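Local coordinates for Lmo2349 protein (Listeria monocytogenes, PDB 4GVO) that probably binds L-cystine or a related amino acid outside the cell and hands it to an ABC transporter for uptake, at residues 44-47 and 48-51; 225-228 and 229-233. All blocks are in the same frame, centred on the assembly; numbering follows the deposited sequence. Where two conformers were deposited one is given.

Contact 1 (44-47 and 48-51); sequences KRLP and GYKF. With NA (sodium ion), chain D.
Leu46 and Tyr49 are the first and last residues of a type I beta turn that leads from the end of helix 34-44 into strand 49-55 and carries a sodium site. The turn is closed by Tyr49 N, which gives a hydrogen bond to Leu46 O (3.1 Å, N-H...O angle 159°); the donor stands well above the plane of that carbonyl. The same Leu46 O binds the sodium ion at 2.3 Å, and Tyr49 O binds it at 2.2 Å. Leu46 O and Tyr49 O lie 3.0 Å apart, a closeness explained by the cation they share. A water at 2.3 Å from the sodium ion and two oxygens of Asp43, backbone O and OD1, make five ligands, while Asp43 OD2 accepts a hydrogen bond from Phe51 N. Leu46 CG stands anti to its own carbonyl carbon, beside the backbone N (chi1 -74°), and from there CD1 reaches the edge of the Phe51 ring, 3.9 Å from Phe51 CZ. Leu46 CB meets Tyr49 CD2 at 4.1 Å, at an oblique angle to the ring. This is a type I turn joining helix to strand in the solute-binding fold, its end carbonyls coordinating sodium together with Asp43.

Contact 2 (225-228 and 229-233); sequences TLKK and LSEKW
Thr225 and Leu229 lie one turn apart on helix 225-234, close to the C-terminus of the chain, and the contacts here are the i to i+4 pairs of an alpha helix. Among the backbone bonds, Leu229 N reaches Thr225 O at 2.9 Å, and Ser230 N reaches Leu226 O at 2.9 Å with an N-H...O angle of 165°. Glu231 N to Lys227 O and Lys232 N to Lys228 O follow, each at 3.0 Å.

The apolar contact is slight: the Thr225 and Leu229 side chains run side by side in the same direction, and Thr225 CG2 meets CD1 of one of the two Leu229 conformers at 4.1 Å. Thr225 OG1 is instead hydrogen-bonded to Asp223, just before the helix.

The polar contacts involve Ser230 and the Lys227-Glu231 pair. Ser230 OG sits between its own backbone N and carbonyl carbon (chi1 62°), a rotation that folds it back to 2.9 Å from Leu226 O, though a bond there is not settled; Ser239 OG in the C-terminal tail is its hydrogen-bond partner. Lys227, bent at chi2 and chi4, crosses to the carboxylate of Glu231 in a salt bridge. Its length, 2.5 Å from NZ to OE1, is suspiciously short and rests on one of two Glu231 conformers; NZ has a second partner in Ser239 OG. Toward the far end of the helix, CG of Lys232 lies over one face of the Trp233 ring, 4.0 Å above its plane and displaced toward the rim.

Overall arrangement
Contact 1 comes early in the chain and contact 2 near its end, yet their centres are only 20 Å apart. Helix 34-44 connects them: it ends at the turn 44-51 and carries Tyr34 and Leu38, on which helix 225-234 packs through Leu226. The two regions touch where Arg45 NH2 packs against Thr225 OG1, 3.4 Å away, and Arg45 also forms a salt bridge with Asp223. Both lie in what is probably the same lobe of the bilobal solute-binding fold, where strand 49-55 pairs with strand 9-15 in the mixed sheet. Neither holds a residue of the pocket that binds histidine or s-oxy cysteine.

Contact 1 (44-47 and 48-51)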
loop_
_atom_site.group_PDB
_atom_site.type_symbol
_atom_site.label_atom_id
_atom_site.label_comp_id
_atom_site.label_asym_id
_atom_site.label_seq_id
_atom_site.Cartn_x
_atom_site.Cartn_y
_atom_site.Cartn_z
ATOM N N LYS A 44 12.505 6.228 -17.311
ATOM C CA LYS A 44 13.785 6.217 -17.976
ATOM C C LYS A 44 13.791 5.226 -19.164
ATOM O O LYS A 44 14.451 5.457 -20.189
ATOM C CB LYS A 44 14.840 5.933 -16.899
ATOM C CG LYS A 44 16.245 5.675 -17.336
ATOM C CD LYS A 44 17.051 5.152 -16.152
ATOM C CE LYS A 44 17.001 6.095 -14.959
ATOM N NZ LYS A 44 17.572 5.471 -13.707
ATOM N N ARG A 45 13.046 4.136 -19.014
ATOM C CA ARG A 45 12.977 3.091 -19.974
ATOM C C ARG A 45 11.859 3.222 -20.988
ATOM O O ARG A 45 11.683 2.340 -21.856
ATOM C CB ARG A 45 12.917 1.744 -19.234
ATOM C CG ARG A 45 14.129 1.582 -18.330
ATOM C CD ARG A 45 14.185 0.213 -17.729
ATOM N NE ARG A 45 15.228 0.150 -16.691
ATOM C CZ ARG A 45 15.979 -0.906 -16.464
ATOM N NH1 ARG A 45 15.814 -2.013 -17.188
ATOM N NH2 ARG A 45 16.842 -0.889 -15.486
ATOM N N LEU A 46 11.138 4.338 -20.953
ATOM C CA LEU A 46 10.026 4.581 -21.900
ATOM C C LEU A 46 10.235 5.953 -22.520
ATOM O O LEU A 46 9.719 6.969 -22.028
ATOM C CB LEU A 46 8.703 4.532 -21.139
ATOM C CG LEU A 46 8.241 3.105 -20.734
ATOM C CD1 LEU A 46 6.948 3.223 -19.901
ATOM C CD2 LEU A 46 8.032 2.146 -21.923
ATOM N N PRO A 47 11.029 6.010 -23.580
ATOM C CA PRO A 47 11.316 7.314 -24.169
ATOM C C PRO A 47 10.135 8.040 -24.807
ATOM O O PRO A 47 10.175 9.262 -24.940
ATOM C CB PRO A 47 12.407 6.997 -25.194
ATOM C CG PRO A 47 12.285 5.556 -25.500
ATOM C CD PRO A 47 11.754 4.913 -24.241
ATOM N N GLY A 48 9.055 7.312 -25.088
ATOM C CA GLY A 48 7.862 7.954 -25.638
ATOM C C GLY A 48 6.945 8.572 -24.602
ATOM O O GLY A 48 5.900 9.122 -24.933
ATOM N N TYR A 49 7.333 8.497 -23.330
ATOM C CA TYR A 49 6.485 8.973 -22.262
ATOM C C TYR A 49 7.338 9.812 -21.294
ATOM O O TYR A 49 8.538 9.581 -21.157
ATOM C CB TYR A 49 5.877 7.803 -21.503
ATOM C CG TYR A 49 4.901 6.998 -22.324
ATOM C CD1 TYR A 49 3.573 7.396 -22.443
ATOM C CD2 TYR A 49 5.302 5.885 -23.023
ATOM C CE1 TYR A 49 2.663 6.671 -23.210
ATOM C CE2 TYR A 49 4.398 5.147 -23.786
ATOM C CZ TYR A 49 3.070 5.531 -23.850
ATOM O OH TYR A 49 2.163 4.821 -24.587
ATOM N N LYS A 50 6.697 10.750 -20.617
ATOM C CA LYS A 50 7.309 11.511 -19.515
ATOM C C LYS A 50 6.357 11.388 -18.354
ATOM O O LYS A 50 5.226 11.749 -18.469
ATOM C CB LYS A 50 7.493 12.999 -19.891
ATOM C CG LYS A 50 8.153 13.883 -18.833
ATOM C CD LYS A 50 7.995 15.378 -19.159
ATOM C CE LYS A 50 6.839 16.050 -18.390
ATOM N NZ LYS A 50 6.001 16.944 -19.246
ATOM N N PHE A 51 6.849 10.914 -17.229
ATOM C CA PHE A 51 6.007 10.691 -16.053
ATOM C C PHE A 51 6.220 11.838 -15.093
ATOM O O PHE A 51 7.356 12.206 -14.769
ATOM C CB PHE A 51 6.351 9.365 -15.374
ATOM C CG PHE A 51 5.927 8.143 -16.147
ATOM C CD1 PHE A 51 6.579 7.744 -17.306
ATOM C CD2 PHE A 51 4.868 7.332 -15.705
ATOM C CE1 PHE A 51 6.185 6.622 -18.016
ATOM C CE2 PHE A 51 4.503 6.199 -16.426
ATOM C CZ PHE A 51 5.192 5.834 -17.559
HETATM NA NA NA D . 10.227 8.440 -20.324
HETATM O O HOH W 1 12.109 9.584 -20.944
#

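Contact 2 (225-228 and 229-233)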
loop_
_atom_site.group_PDB
_atom_site.type_symbol
_atom_site.label_atom_id
_atom_site.label_comp_id
_atom_site.label_asym_id
_atom_site.label_seq_id
_atom_site.Cartn_x
_atom_site.Cartn_y
_atom_site.Cartn_z
ATOM N N THR A 225 17.379 -4.864 -11.302
ATOM C CA THR A 225 17.088 -3.540 -10.714
ATOM C C THR A 225 15.988 -3.644 -9.651
ATOM O O THR A 225 16.074 -2.981 -8.615
ATOM C CB THR A 225 16.748 -2.509 -11.815
ATOM O OG1 THR A 225 17.899 -2.416 -12.666
ATOM C CG2 THR A 225 16.431 -1.120 -11.208
ATOM N N LEU A 226 14.956 -4.455 -9.852
ATOM C CA LEU A 226 13.912 -4.528 -8.836
ATOM C C LEU A 226 14.434 -5.128 -7.561
ATOM O O LEU A 226 14.030 -4.707 -6.475
ATOM C CB LEU A 226 12.666 -5.257 -9.320
ATOM C CG LEU A 226 11.384 -4.934 -8.522
ATOM C CD1 LEU A 226 10.929 -3.510 -8.802
ATOM C CD2 LEU A 226 10.283 -5.924 -8.872
ATOM N N LYS A 227 15.311 -6.127 -7.685
ATOM C CA LYS A 227 15.967 -6.669 -6.484
ATOM C C LYS A 227 16.694 -5.590 -5.671
ATOM O O LYS A 227 16.548 -5.487 -4.451
ATOM C CB LYS A 227 16.918 -7.803 -6.856
ATOM C CG LYS A 227 17.759 -8.320 -5.708
ATOM C CD LYS A 227 16.901 -9.026 -4.697
ATOM C CE LYS A 227 17.651 -9.388 -3.366
ATOM N NZ LYS A 227 18.093 -8.203 -2.564
ATOM N N LYS A 228 17.461 -4.776 -6.364
ATOM C CA LYS A 228 18.209 -3.702 -5.719
ATOM C C LYS A 228 17.287 -2.627 -5.090
ATOM O O LYS A 228 17.499 -2.182 -3.961
ATOM C CB LYS A 228 19.206 -3.069 -6.696
ATOM C CG LYS A 228 20.390 -3.977 -7.045
ATOM C CD LYS A 228 21.259 -3.413 -8.161
ATOM C CE LYS A 228 22.506 -4.250 -8.378
ATOM N NZ LYS A 228 23.593 -3.874 -7.416
ATOM N N LEU A 229 16.256 -2.244 -5.823
ATOM C CA LEU A 229 15.324 -1.209 -5.352
ATOM C C LEU A 229 14.575 -1.711 -4.128
ATOM O O LEU A 229 14.407 -0.991 -3.161
ATOM C CB LEU A 229 14.283 -0.817 -6.414
ATOM C CG LEU A 229 14.634 0.179 -7.511
ATOM C CD1 LEU A 229 13.551 0.203 -8.567
ATOM C CD2 LEU A 229 14.879 1.545 -6.881
ATOM N N SER A 230 14.095 -2.959 -4.188
ATOM C CA SER A 230 13.368 -3.500 -3.057
ATOM C C SER A 230 14.267 -3.691 -1.840
ATOM O O SER A 230 13.852 -3.446 -0.740
ATOM C CB SER A 230 12.650 -4.796 -3.424
ATOM O OG SER A 230 13.560 -5.819 -3.815
ATOM N N GLU A 231 15.524 -4.089 -2.023
ATOM C CA GLU A 231 16.420 -4.166 -0.873
ATOM C C GLU A 231 16.611 -2.797 -0.213
ATOM O O GLU A 231 16.551 -2.668 1.016
ATOM C CB GLU A 231 17.777 -4.767 -1.253
ATOM C CG GLU A 231 18.725 -4.797 -0.056
ATOM C CD GLU A 231 19.444 -6.111 0.158
ATOM O OE1 GLU A 231 19.096 -7.119 -0.489
ATOM O OE2 GLU A 231 20.360 -6.134 1.004
ATOM N N LYS A 232 16.811 -1.782 -1.039
ATOM C CA LYS A 232 17.044 -0.427 -0.521
ATOM C C LYS A 232 15.881 0.064 0.337
ATOM O O LYS A 232 16.065 0.647 1.406
ATOM C CB LYS A 232 17.268 0.540 -1.706
ATOM C CG LYS A 232 17.505 1.964 -1.298
ATOM C CD LYS A 232 17.943 2.853 -2.444
ATOM C CE LYS A 232 18.052 4.321 -2.033
ATOM N NZ LYS A 232 18.431 5.180 -3.202
ATOM N N TRP A 233 14.670 -0.101 -0.174
ATOM C CA TRP A 233 13.514 0.553 0.416
ATOM C C TRP A 233 12.711 -0.338 1.327
ATOM O O TRP A 233 12.115 0.153 2.267
ATOM C CB TRP A 233 12.611 1.080 -0.701
ATOM C CG TRP A 233 13.230 2.238 -1.460
ATOM C CD1 TRP A 233 13.723 2.250 -2.751
ATOM C CD2 TRP A 233 13.474 3.577 -0.934
ATOM N NE1 TRP A 233 14.226 3.486 -3.078
ATOM C CE2 TRP A 233 14.096 4.332 -1.991
ATOM C CE3 TRP A 233 13.243 4.172 0.263
ATOM C CZ2 TRP A 233 14.444 5.648 -1.832
ATOM C CZ3 TRP A 233 13.603 5.518 0.433
ATOM C CH2 TRP A 233 14.178 6.243 -0.602
#